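Local coordinates for nuclear RNA export factor 2 (Drosophila melanogaster, PDB 6MRK), which forms a complex with Piwi and Nxt1 that carries out co-transcriptional transposon silencing in the ovary, and may also take part in mRNA export, at residues N4-C7 and A11-L14; G16-N21 and Y36-E41; D115-H118 and A124-Y127; F164-L169 and R174-K179. All coordinates share one frame; numbering follows the deposited sequence.

The four contacts follow one another along the chain and build one NTF2-like domain, a strongly bent mixed sheet with helices packed against it. Interactions 1 and 2 share helix 12-27, and their centres are about 16 Å apart. Interactions 1 and 3 are nearest neighbours, about 8 Å between centres, because strand 5-6 pairs with strand 104-119. Interaction 3 leads across the sheet to interaction 4, about 19 Å away between centres, through the adjacent strands 123-135 and 152-166. Interaction 4 also reaches helix 12-27, where Leu-14 packs on Phe-164. The sheet thus presents one side to the helix, while residues of interaction 3 meet another protein chain, probably the Nxt1 partner.

Interaction 1: N4-C7 and A11-L14; sequences NFLC and AYEL
Leu-6 overlaps the start of helix 12-27 with both of its methyl groups, CD2 against Tyr-12 and CD1 against Ala-11. The contact belongs to the N-terminal end of the NTF2-like domain, where the short strand 5-6 lies at one edge of the sheet and the chain then turns over into the first helix. Only three residues separate the two segments, and the CA atoms of Leu-6 and Tyr-12 are 7.0 Å apart, a gap that the leucine side chain bridges. Its CG stands anti to the backbone N (chi1 -151°), and from there the branch reaches the helix with two separate methyls. Small Ala-11 suits the inner place: its CB meets Leu-6 CD1 at 4.1 Å and also touches Tyr-119 of the neighbouring strand 104-119. Tyr-12 suits the outer one, since its ring offers a hydrocarbon border to the leucine while the rest of the residue is exposed. The two side chains cross at about a right angle. Near the start of the helix, Leu-14 N bonds to Ala-11 O at 3.1 Å, and strand 5-6 is held in place by backbone bonds from Phe-5 and Cys-7 to strand 104-119. Leu-6 CD2 comes to the tyrosine in the plane of its ring, not over a face, and lies 3.6 Å from Tyr-12 CD1 and 3.8 Å from Tyr-12 CA.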
loop_
_atom_site.group_PDB
_atom_site.type_symbol
_atom_site.label_atom_id
_atom_site.label_comp_id
_atom_site.label_asym_id
_atom_site.label_seq_id
_atom_site.Cartn_x
_atom_site.Cartn_y
_atom_site.Cartn_z
ATOM N N ASN A 4 7.884 1.440 -13.961
ATOM C CA ASN A 4 7.401 0.250 -13.224
ATOM C C ASN A 4 8.633 -0.445 -12.647
ATOM O O ASN A 4 9.658 -0.475 -13.324
ATOM C CB ASN A 4 6.596 -0.696 -14.119
ATOM C CG ASN A 4 5.308 -0.078 -14.609
ATOM O OD1 ASN A 4 4.718 0.751 -13.931
ATOM N ND2 ASN A 4 4.861 -0.467 -15.792
ATOM N N PHE A 5 8.521 -0.983 -11.441
ATOM C CA PHE A 5 9.565 -1.834 -10.833
ATOM C C PHE A 5 9.143 -3.310 -10.953
ATOM O O PHE A 5 7.934 -3.629 -10.850
ATOM C CB PHE A 5 9.829 -1.372 -9.400
ATOM C CG PHE A 5 10.922 -2.156 -8.734
ATOM C CD1 PHE A 5 12.225 -2.056 -9.186
ATOM C CD2 PHE A 5 10.640 -3.033 -7.704
ATOM C CE1 PHE A 5 13.232 -2.811 -8.605
ATOM C CE2 PHE A 5 11.646 -3.792 -7.129
ATOM C CZ PHE A 5 12.941 -3.683 -7.580
ATOM N N LEU A 6 10.123 -4.175 -11.232
ATOM C CA LEU A 6 9.953 -5.646 -11.292
ATOM C C LEU A 6 11.063 -6.327 -10.492
ATOM O O LEU A 6 12.198 -6.325 -10.918
ATOM C CB LEU A 6 9.963 -6.107 -12.746
ATOM C CG LEU A 6 9.162 -7.369 -13.026
ATOM C CD1 LEU A 6 7.870 -7.394 -12.229
ATOM C CD2 LEU A 6 8.863 -7.475 -14.501
ATOM N N CYS A 7 10.682 -6.845 -9.336
ATOM C CA CYS A 7 11.359 -7.846 -8.475
ATOM C C CYS A 7 12.225 -8.830 -9.273
ATOM O O CYS A 7 13.435 -8.921 -9.038
ATOM C CB CYS A 7 10.231 -8.644 -7.834
ATOM S SG CYS A 7 10.585 -9.174 -6.162
ATOM N N ALA A 11 8.001 -12.765 -12.497
ATOM C CA ALA A 11 6.807 -12.066 -11.988
ATOM C C ALA A 11 6.138 -11.243 -13.093
ATOM O O ALA A 11 5.060 -10.696 -12.827
ATOM C CB ALA A 11 7.220 -11.175 -10.846
ATOM N N TYR A 12 6.739 -11.120 -14.274
ATOM C CA TYR A 12 6.269 -10.122 -15.260
ATOM C C TYR A 12 4.795 -10.339 -15.619
ATOM O O TYR A 12 4.036 -9.350 -15.580
ATOM C CB TYR A 12 7.051 -10.098 -16.570
ATOM C CG TYR A 12 6.448 -9.074 -17.504
ATOM C CD1 TYR A 12 6.516 -7.720 -17.193
ATOM C CD2 TYR A 12 5.701 -9.451 -18.620
ATOM C CE1 TYR A 12 5.921 -6.765 -17.997
ATOM C CE2 TYR A 12 5.109 -8.502 -19.445
ATOM C CZ TYR A 12 5.221 -7.151 -19.127
ATOM O OH TYR A 12 4.661 -6.154 -19.878
ATOM N N GLU A 13 4.380 -11.546 -16.002
ATOM C CA GLU A 13 3.005 -11.697 -16.550
ATOM C C GLU A 13 1.994 -11.873 -15.402
ATOM O O GLU A 13 0.808 -12.011 -15.721
ATOM C CB GLU A 13 2.919 -12.748 -17.665
ATOM C CG GLU A 13 3.445 -14.131 -17.337
ATOM C CD GLU A 13 3.045 -15.153 -18.392
ATOM O OE1 GLU A 13 2.700 -14.741 -19.532
ATOM O OE2 GLU A 13 3.058 -16.358 -18.073
ATOM N N LEU A 14 2.422 -11.779 -14.132
ATOM C CA LEU A 14 1.530 -11.699 -12.932
ATOM C C LEU A 14 1.003 -10.270 -12.750
ATOM O O LEU A 14 -0.017 -10.097 -12.062
ATOM C CB LEU A 14 2.271 -12.154 -11.666
ATOM C CG LEU A 14 1.855 -11.459 -10.365
ATOM C CD1 LEU A 14 1.802 -12.445 -9.207
ATOM C CD2 LEU A 14 2.772 -10.274 -10.043
#

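Interaction 2: G16-N21 and Y36-E41; sequences GAFLEN and YKYYSE
Phe-18 on helix 12-27 and Tyr-38 in the loop ahead of strand 44-49 are the closest backbone positions of the two segments, yet their CA atoms stand 10.1 Å apart, so that large side chains must span the gap. They do so as an offset edge-to-face pair, the edge of Phe-18 directed to the face of Tyr-38, with ring centroids 5.9 Å apart and planes inclined at 69°. The touching atoms are Phe-18 CE1 and Tyr-38 CE1, at 4.1 Å, and the tyrosine atom lies close to the plane of the phenylalanine ring. The two side chains get there differently: Phe-18 has CG anti to its backbone N (chi1 162°), whereas in Tyr-38 CG is anti to the carbonyl carbon (chi1 -63°). In this NTF2-like domain the first helix packs against the bent sheet, and Phe-18 is the buried residue of the pair. Its ring also meets that of Phe-160 edge-to-face and touches Leu-178, both on sheet strands. Tyr-38 is only partly buried, a fitting place for a ring with a polar hydroxyl; it meets the ring of Tyr-22 further along the helix, and its backbone bonds to Ile-180. Over one face of the tyrosine ring sits Lys-37 CG, 4.2 Å above the plane of Tyr-38 and toward the rim.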
loop_
_atom_site.group_PDB
_atom_site.type_symbol
_atom_site.label_atom_id
_atom_site.label_comp_id
_atom_site.label_asym_id
_atom_site.label_seq_id
_atom_site.Cartn_x
_atom_site.Cartn_y
_atom_site.Cartn_z
ATOM N N GLY A 16 -0.195 -8.223 -15.251
ATOM C CA GLY A 16 -1.416 -8.218 -16.074
ATOM C C GLY A 16 -2.427 -9.246 -15.604
ATOM O O GLY A 16 -3.618 -8.939 -15.605
ATOM N N ALA A 17 -1.982 -10.438 -15.218
ATOM C CA ALA A 17 -2.876 -11.555 -14.849
ATOM C C ALA A 17 -3.675 -11.183 -13.598
ATOM O O ALA A 17 -4.910 -11.141 -13.691
ATOM C CB ALA A 17 -2.089 -12.826 -14.652
ATOM N N PHE A 18 -3.008 -10.924 -12.474
ATOM C CA PHE A 18 -3.691 -10.681 -11.180
ATOM C C PHE A 18 -4.245 -9.254 -11.142
ATOM O O PHE A 18 -5.450 -9.095 -10.949
ATOM C CB PHE A 18 -2.757 -10.933 -9.996
ATOM C CG PHE A 18 -3.246 -10.298 -8.720
ATOM C CD1 PHE A 18 -4.481 -10.648 -8.206
ATOM C CD2 PHE A 18 -2.500 -9.324 -8.067
ATOM C CE1 PHE A 18 -4.956 -10.067 -7.044
ATOM C CE2 PHE A 18 -2.976 -8.734 -6.907
ATOM C CZ PHE A 18 -4.204 -9.106 -6.402
ATOM N N LEU A 19 -3.375 -8.255 -11.269
ATOM C CA LEU A 19 -3.679 -6.834 -10.961
ATOM C C LEU A 19 -4.766 -6.353 -11.920
ATOM O O LEU A 19 -5.810 -5.869 -11.466
ATOM C CB LEU A 19 -2.395 -6.010 -11.097
ATOM C CG LEU A 19 -2.367 -4.654 -10.398
ATOM C CD1 LEU A 19 -2.831 -4.754 -8.956
ATOM C CD2 LEU A 19 -0.965 -4.072 -10.464
ATOM N N GLU A 20 -4.554 -6.576 -13.207
ATOM C CA GLU A 20 -5.439 -6.063 -14.276
ATOM C C GLU A 20 -6.717 -6.908 -14.385
ATOM O O GLU A 20 -7.658 -6.403 -14.984
ATOM C CB GLU A 20 -4.669 -5.952 -15.596
ATOM C CG GLU A 20 -3.546 -4.919 -15.535
ATOM C CD GLU A 20 -2.623 -4.828 -16.743
ATOM O OE1 GLU A 20 -1.519 -4.249 -16.588
ATOM O OE2 GLU A 20 -3.001 -5.330 -17.828
ATOM N N ASN A 21 -6.798 -8.106 -13.815
ATOM C CA ASN A 21 -8.091 -8.845 -13.754
ATOM C C ASN A 21 -8.849 -8.422 -12.492
ATOM O O ASN A 21 -10.040 -8.070 -12.590
ATOM C CB ASN A 21 -7.910 -10.366 -13.816
ATOM C CG ASN A 21 -7.653 -10.867 -15.223
ATOM O OD1 ASN A 21 -8.149 -10.304 -16.195
ATOM N ND2 ASN A 21 -6.860 -11.911 -15.354
ATOM N N TYR A 36 -14.761 -12.513 -3.533
ATOM C CA TYR A 36 -14.754 -13.323 -2.288
ATOM C C TYR A 36 -13.656 -14.386 -2.423
ATOM O O TYR A 36 -13.074 -14.764 -1.394
ATOM C CB TYR A 36 -16.143 -13.910 -1.983
ATOM C CG TYR A 36 -16.210 -14.708 -0.702
ATOM C CD1 TYR A 36 -16.133 -14.093 0.543
ATOM C CD2 TYR A 36 -16.303 -16.092 -0.732
ATOM C CE1 TYR A 36 -16.158 -14.830 1.716
ATOM C CE2 TYR A 36 -16.339 -16.844 0.431
ATOM C CZ TYR A 36 -16.259 -16.209 1.656
ATOM O OH TYR A 36 -16.304 -16.953 2.794
ATOM N N LYS A 37 -13.348 -14.801 -3.659
ATOM C CA LYS A 37 -12.434 -15.937 -3.956
ATOM C C LYS A 37 -10.994 -15.602 -3.585
ATOM O O LYS A 37 -10.267 -16.535 -3.312
ATOM C CB LYS A 37 -12.478 -16.340 -5.431
ATOM C CG LYS A 37 -12.205 -15.216 -6.415
ATOM C CD LYS A 37 -11.926 -15.677 -7.829
ATOM C CE LYS A 37 -12.353 -14.653 -8.859
ATOM N NZ LYS A 37 -12.638 -15.294 -10.159
ATOM N N TYR A 38 -10.571 -14.343 -3.605
ATOM C CA TYR A 38 -9.141 -13.995 -3.379
ATOM C C TYR A 38 -8.819 -13.970 -1.891
ATOM O O TYR A 38 -7.645 -14.062 -1.531
ATOM C CB TYR A 38 -8.760 -12.604 -3.882
ATOM C CG TYR A 38 -8.896 -12.391 -5.363
ATOM C CD1 TYR A 38 -7.950 -12.863 -6.254
ATOM C CD2 TYR A 38 -9.983 -11.712 -5.871
ATOM C CE1 TYR A 38 -8.094 -12.663 -7.618
ATOM C CE2 TYR A 38 -10.141 -11.505 -7.228
ATOM C CZ TYR A 38 -9.187 -11.968 -8.100
ATOM O OH TYR A 38 -9.374 -11.744 -9.425
ATOM N N TYR A 39 -9.830 -13.746 -1.064
ATOM C CA TYR A 39 -9.640 -13.418 0.367
ATOM C C TYR A 39 -9.784 -14.719 1.140
ATOM O O TYR A 39 -10.295 -15.710 0.622
ATOM C CB TYR A 39 -10.573 -12.272 0.794
ATOM C CG TYR A 39 -10.235 -10.945 0.163
ATOM C CD1 TYR A 39 -9.311 -10.096 0.749
ATOM C CD2 TYR A 39 -10.801 -10.554 -1.038
ATOM C CE1 TYR A 39 -8.966 -8.881 0.170
ATOM C CE2 TYR A 39 -10.471 -9.341 -1.630
ATOM C CZ TYR A 39 -9.548 -8.503 -1.025
ATOM O OH TYR A 39 -9.206 -7.322 -1.606
ATOM N N SER A 40 -9.285 -14.722 2.355
ATOM C CA SER A 40 -9.307 -15.915 3.215
ATOM C C SER A 40 -9.723 -15.482 4.619
ATOM O O SER A 40 -9.934 -14.285 4.841
ATOM C CB SER A 40 -7.983 -16.568 3.204
ATOM O OG SER A 40 -7.199 -16.022 4.240
ATOM N N GLU A 41 -9.802 -16.447 5.524
ATOM C CA GLU A 41 -10.342 -16.308 6.898
ATOM C C GLU A 41 -9.426 -15.350 7.676
ATOM O O GLU A 41 -9.916 -14.669 8.605
ATOM C CB GLU A 41 -10.426 -17.711 7.518
ATOM C CG GLU A 41 -11.196 -18.746 6.670
ATOM C CD GLU A 41 -10.552 -19.400 5.432
ATOM O OE1 GLU A 41 -9.520 -18.902 4.915
ATOM O OE2 GLU A 41 -11.102 -20.418 4.954
#

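Interaction 3: D115-H118 and A124-Y127; sequences DVMH and AVIY
Asp-115 and Tyr-127 form a complete antiparallel hydrogen-bonded pair: Asp-115 N donates to Tyr-127 O at 2.9 Å, and Tyr-127 N returns a bond to Asp-115 O at 3.0 Å. Next along the strands, Val-116 and Ile-126 are a non-hydrogen-bonded pair whose backbone polar groups turn outward to other strands, Val-116 to Phe-5 and Cys-7, Ile-126 to Phe-160. Met-117 N then gives a nearly straight bond (176°) to Val-125 O at 2.9 Å. The return bond comes one residue late, from Val-125 N to His-118 O at 3.2 Å, with the donor above the carbonyl plane. This shift is a beta bulge, at which Met-117 has a near-helical backbone conformation. At the bulge Met-117 lies beside Tyr-127, its CG 3.6 Å from Tyr-127 CE2, and its sulfur makes an oblique Met-aromatic contact, SD standing 5.1 Å from the Tyr-127 ring centroid. His-118 runs alongside Val-125, whose CG2 reaches its ring. Asp-115 is buried, and another protein chain supplies the polar contacts its carboxylate needs: a basic side chain of that chain forms a salt bridge with OD1, and a polar one a hydrogen bond with OD2. On the other side, branched Val-116 and Ile-126 meet apolar residues of helix 12-27. A bulged hairpin with one side under a helix and the other against a partner subunit is consistent with the NTF2-like heterodimer of NXF proteins with Nxt1.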
loop_
_atom_site.group_PDB
_atom_site.type_symbol
_atom_site.label_atom_id
_atom_site.label_comp_id
_atom_site.label_asym_id
_atom_site.label_seq_id
_atom_site.Cartn_x
_atom_site.Cartn_y
_atom_site.Cartn_z
ATOM N N ASP A 115 4.826 -1.717 -8.826
ATOM C CA ASP A 115 6.062 -2.054 -8.079
ATOM C C ASP A 115 5.889 -3.461 -7.524
ATOM O O ASP A 115 5.172 -3.595 -6.540
ATOM C CB ASP A 115 6.347 -1.070 -6.936
ATOM C CG ASP A 115 6.625 0.355 -7.375
ATOM O OD1 ASP A 115 5.645 1.048 -7.726
ATOM O OD2 ASP A 115 7.817 0.766 -7.366
ATOM N N VAL A 116 6.497 -4.470 -8.139
ATOM C CA VAL A 116 6.519 -5.842 -7.556
ATOM C C VAL A 116 7.739 -5.916 -6.648
ATOM O O VAL A 116 8.828 -5.699 -7.141
ATOM C CB VAL A 116 6.545 -6.948 -8.626
ATOM C CG1 VAL A 116 6.506 -8.317 -7.971
ATOM C CG2 VAL A 116 5.412 -6.805 -9.635
ATOM N N MET A 117 7.554 -6.189 -5.365
ATOM C CA MET A 117 8.614 -5.953 -4.357
ATOM C C MET A 117 9.147 -7.279 -3.819
ATOM O O MET A 117 10.302 -7.278 -3.383
ATOM C CB MET A 117 8.087 -5.109 -3.197
ATOM C CG MET A 117 7.425 -3.810 -3.648
ATOM S SD MET A 117 8.543 -2.499 -4.244
ATOM C CE MET A 117 9.853 -2.546 -3.020
ATOM N N HIS A 118 8.337 -8.342 -3.807
ATOM C CA HIS A 118 8.762 -9.726 -3.466
ATOM C C HIS A 118 8.092 -10.689 -4.428
ATOM O O HIS A 118 7.004 -10.379 -4.923
ATOM C CB HIS A 118 8.431 -10.090 -2.028
ATOM C CG HIS A 118 9.042 -9.131 -1.070
ATOM N ND1 HIS A 118 8.418 -8.751 0.109
ATOM C CD2 HIS A 118 10.191 -8.427 -1.136
ATOM C CE1 HIS A 118 9.173 -7.873 0.740
ATOM N NE2 HIS A 118 10.275 -7.663 -0.006
ATOM N N ALA A 124 3.883 -13.149 -3.273
ATOM C CA ALA A 124 4.408 -11.855 -3.750
ATOM C C ALA A 124 3.825 -10.676 -2.965
ATOM O O ALA A 124 2.831 -10.827 -2.253
ATOM C CB ALA A 124 4.130 -11.718 -5.224
ATOM N N VAL A 125 4.496 -9.538 -3.103
ATOM C CA VAL A 125 4.041 -8.202 -2.644
ATOM C C VAL A 125 3.957 -7.341 -3.894
ATOM O O VAL A 125 4.945 -7.309 -4.627
ATOM C CB VAL A 125 5.026 -7.614 -1.625
ATOM C CG1 VAL A 125 4.607 -6.215 -1.187
ATOM C CG2 VAL A 125 5.192 -8.545 -0.441
ATOM N N ILE A 126 2.828 -6.696 -4.145
ATOM C CA ILE A 126 2.632 -5.964 -5.423
ATOM C C ILE A 126 1.819 -4.693 -5.185
ATOM O O ILE A 126 0.769 -4.744 -4.564
ATOM C CB ILE A 126 2.038 -6.898 -6.490
ATOM C CG1 ILE A 126 1.302 -6.131 -7.583
ATOM C CG2 ILE A 126 1.144 -7.951 -5.877
ATOM C CD1 ILE A 126 1.193 -6.922 -8.864
ATOM N N TYR A 127 2.357 -3.574 -5.634
ATOM C CA TYR A 127 1.785 -2.233 -5.403
ATOM C C TYR A 127 1.428 -1.667 -6.765
ATOM O O TYR A 127 2.137 -1.947 -7.715
ATOM C CB TYR A 127 2.765 -1.298 -4.688
ATOM C CG TYR A 127 3.339 -1.807 -3.393
ATOM C CD1 TYR A 127 2.639 -2.650 -2.547
ATOM C CD2 TYR A 127 4.594 -1.415 -2.986
ATOM C CE1 TYR A 127 3.164 -3.091 -1.340
ATOM C CE2 TYR A 127 5.133 -1.826 -1.774
ATOM C CZ TYR A 127 4.417 -2.671 -0.947
ATOM O OH TYR A 127 4.968 -3.109 0.219
#

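Interaction 4: F164-L169 and R174-K179; sequences FDEANL and RARRLK
Arg-176 lays its guanidinium flat on the ring of Phe-164, the planes only 16° apart. The cation-pi contact is off-centre, with Arg-176 CZ 4.1 Å from the Phe-164 ring centroid and NH1 reaching 3.4 Å from Phe-164 CE2. Bends in the arginine chain at chi2 and chi3 bring the flat group back over the ring, and a weak hydrogen bond from its NH1 to Tyr-119 OH may steady it there. The ring is also met at its edge, in plane, by Leu-178 CD1, 3.7 Å from Phe-164 CE1. Further along, Glu-166 OE1 makes a salt bridge to Arg-174 NH2 at 2.6 Å; the carboxylate oxygen lies over a face of the guanidinium, and the two flat groups are turned 43° apart. Toward the hairpin's end, Ala-167, Ala-175 and Leu-169 form a small apolar patch, the CB atoms of Ala-167 and Ala-175 4.1 Å apart, while the guanidinium of Arg-177 lies with one face over Ala-167 CB. Arginine suits this exposed part because its flat charged end can both stack on a ring and pair with a carboxylate. Backbone bonds set all of these in register. Arg-177 N donates to Asp-165 O at 2.7 Å and Asp-165 N to Arg-177 O at 3.1 Å, and Ala-167 N bonds to Ala-175 O. Phe-164 itself rests on Leu-14 of helix 12-27. The arrangement is the end of a twisted antiparallel beta hairpin, strands 152-166 and 176-188, projecting from the sheet of the NTF2-like domain.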
loop_
_atom_site.group_PDB
_atom_site.type_symbol
_atom_site.label_atom_id
_atom_site.label_comp_id
_atom_site.label_asym_id
_atom_site.label_seq_id
_atom_site.Cartn_x
_atom_site.Cartn_y
_atom_site.Cartn_z
ATOM N N PHE A 164 0.653 -17.875 -2.653
ATOM C CA PHE A 164 0.473 -18.859 -3.739
ATOM C C PHE A 164 0.254 -20.229 -3.090
ATOM O O PHE A 164 1.069 -20.652 -2.249
ATOM C CB PHE A 164 1.698 -18.784 -4.649
ATOM C CG PHE A 164 1.927 -17.467 -5.350
ATOM C CD1 PHE A 164 0.888 -16.577 -5.574
ATOM C CD2 PHE A 164 3.173 -17.142 -5.852
ATOM C CE1 PHE A 164 1.100 -15.391 -6.255
ATOM C CE2 PHE A 164 3.380 -15.949 -6.526
ATOM C CZ PHE A 164 2.345 -15.077 -6.731
ATOM N N ASP A 165 -0.864 -20.870 -3.416
ATOM C CA ASP A 165 -1.277 -22.191 -2.876
ATOM C C ASP A 165 -1.562 -23.121 -4.051
ATOM O O ASP A 165 -2.192 -22.646 -5.020
ATOM C CB ASP A 165 -2.581 -22.116 -2.085
ATOM C CG ASP A 165 -2.713 -20.913 -1.173
ATOM O OD1 ASP A 165 -1.816 -20.057 -1.196
ATOM O OD2 ASP A 165 -3.731 -20.837 -0.456
ATOM N N GLU A 166 -1.181 -24.398 -3.961
ATOM C CA GLU A 166 -1.442 -25.356 -5.074
ATOM C C GLU A 166 -2.968 -25.562 -5.135
ATOM O O GLU A 166 -3.579 -25.983 -4.126
ATOM C CB GLU A 166 -0.591 -26.638 -4.981
ATOM C CG GLU A 166 0.227 -26.928 -6.253
ATOM C CD GLU A 166 1.375 -25.959 -6.590
ATOM O OE1 GLU A 166 2.478 -26.099 -5.991
ATOM O OE2 GLU A 166 1.183 -25.051 -7.455
ATOM N N ALA A 167 -3.573 -25.142 -6.246
ATOM C CA ALA A 167 -4.997 -25.378 -6.553
ATOM C C ALA A 167 -5.144 -26.885 -6.733
ATOM O O ALA A 167 -4.225 -27.517 -7.323
ATOM C CB ALA A 167 -5.414 -24.617 -7.786
ATOM N N ASN A 168 -6.207 -27.444 -6.196
ATOM C CA ASN A 168 -6.365 -28.863 -6.193
ATOM C C ASN A 168 -7.500 -29.246 -7.088
ATOM O O ASN A 168 -8.493 -29.808 -6.669
ATOM C CB ASN A 168 -6.597 -29.360 -4.793
ATOM C CG ASN A 168 -5.323 -29.585 -4.054
ATOM O OD1 ASN A 168 -5.258 -29.419 -2.846
ATOM N ND2 ASN A 168 -4.296 -29.964 -4.774
ATOM N N LEU A 169 -7.319 -28.956 -8.359
ATOM C CA LEU A 169 -8.181 -29.453 -9.383
ATOM C C LEU A 169 -7.798 -30.894 -9.391
ATOM O O LEU A 169 -6.817 -31.265 -8.748
ATOM C CB LEU A 169 -7.837 -28.795 -10.701
ATOM C CG LEU A 169 -7.463 -27.314 -10.736
ATOM C CD1 LEU A 169 -8.542 -26.397 -10.234
ATOM C CD2 LEU A 169 -6.206 -27.046 -9.957
ATOM N N ARG A 174 0.183 -29.498 -11.090
ATOM C CA ARG A 174 0.418 -28.379 -10.135
ATOM C C ARG A 174 -0.186 -27.107 -10.759
ATOM O O ARG A 174 0.067 -26.860 -11.970
ATOM C CB ARG A 174 1.916 -28.195 -9.840
ATOM C CG ARG A 174 2.672 -29.474 -9.492
ATOM C CD ARG A 174 2.765 -29.759 -7.998
ATOM N NE ARG A 174 3.429 -28.654 -7.313
ATOM C CZ ARG A 174 4.037 -28.714 -6.123
ATOM N NH1 ARG A 174 4.095 -29.844 -5.438
ATOM N NH2 ARG A 174 4.589 -27.622 -5.617
ATOM N N ALA A 175 -0.996 -26.366 -9.997
ATOM C CA ALA A 175 -1.511 -25.027 -10.367
ATOM C C ALA A 175 -1.493 -24.142 -9.127
ATOM O O ALA A 175 -1.666 -24.695 -8.041
ATOM C CB ALA A 175 -2.908 -25.136 -10.926
ATOM N N ARG A 176 -1.342 -22.830 -9.297
ATOM C CA ARG A 176 -1.331 -21.867 -8.165
ATOM C C ARG A 176 -2.645 -21.086 -8.127
ATOM O O ARG A 176 -3.058 -20.547 -9.146
ATOM C CB ARG A 176 -0.114 -20.946 -8.267
ATOM C CG ARG A 176 1.100 -21.454 -7.497
ATOM C CD ARG A 176 2.414 -21.047 -8.135
ATOM N NE ARG A 176 2.375 -19.689 -8.667
ATOM C CZ ARG A 176 3.439 -18.940 -8.921
ATOM N NH1 ARG A 176 3.271 -17.720 -9.398
ATOM N NH2 ARG A 176 4.660 -19.392 -8.689
ATOM N N ARG A 177 -3.278 -21.067 -6.963
ATOM C CA ARG A 177 -4.400 -20.156 -6.635
ATOM C C ARG A 177 -3.794 -18.970 -5.879
ATOM O O ARG A 177 -2.909 -19.180 -5.006
ATOM C CB ARG A 177 -5.483 -20.920 -5.864
ATOM C CG ARG A 177 -6.521 -20.040 -5.178
ATOM C CD ARG A 177 -7.949 -20.569 -5.225
ATOM N NE ARG A 177 -8.119 -21.923 -4.699
ATOM C CZ ARG A 177 -8.558 -22.979 -5.394
ATOM N NH1 ARG A 177 -8.883 -22.866 -6.673
ATOM N NH2 ARG A 177 -8.667 -24.154 -4.797
ATOM N N LEU A 178 -4.190 -17.759 -6.255
ATOM C CA LEU A 178 -3.695 -16.527 -5.597
ATOM C C LEU A 178 -4.636 -16.233 -4.439
ATOM O O LEU A 178 -5.860 -16.321 -4.641
ATOM C CB LEU A 178 -3.647 -15.370 -6.593
ATOM C CG LEU A 178 -2.897 -14.141 -6.077
ATOM C CD1 LEU A 178 -1.965 -13.584 -7.140
ATOM C CD2 LEU A 178 -3.853 -13.059 -5.596
ATOM N N LYS A 179 -4.086 -15.949 -3.265
ATOM C CA LYS A 179 -4.907 -15.482 -2.130
ATOM C C LYS A 179 -4.331 -14.150 -1.679
ATOM O O LYS A 179 -3.105 -14.031 -1.655
ATOM C CB LYS A 179 -4.919 -16.495 -0.977
ATOM C CG LYS A 179 -5.867 -17.688 -1.104
ATOM C CD LYS A 179 -7.221 -17.373 -1.675
ATOM C CE LYS A 179 -8.350 -17.961 -0.868
ATOM N NZ LYS A 179 -9.612 -17.930 -1.637
#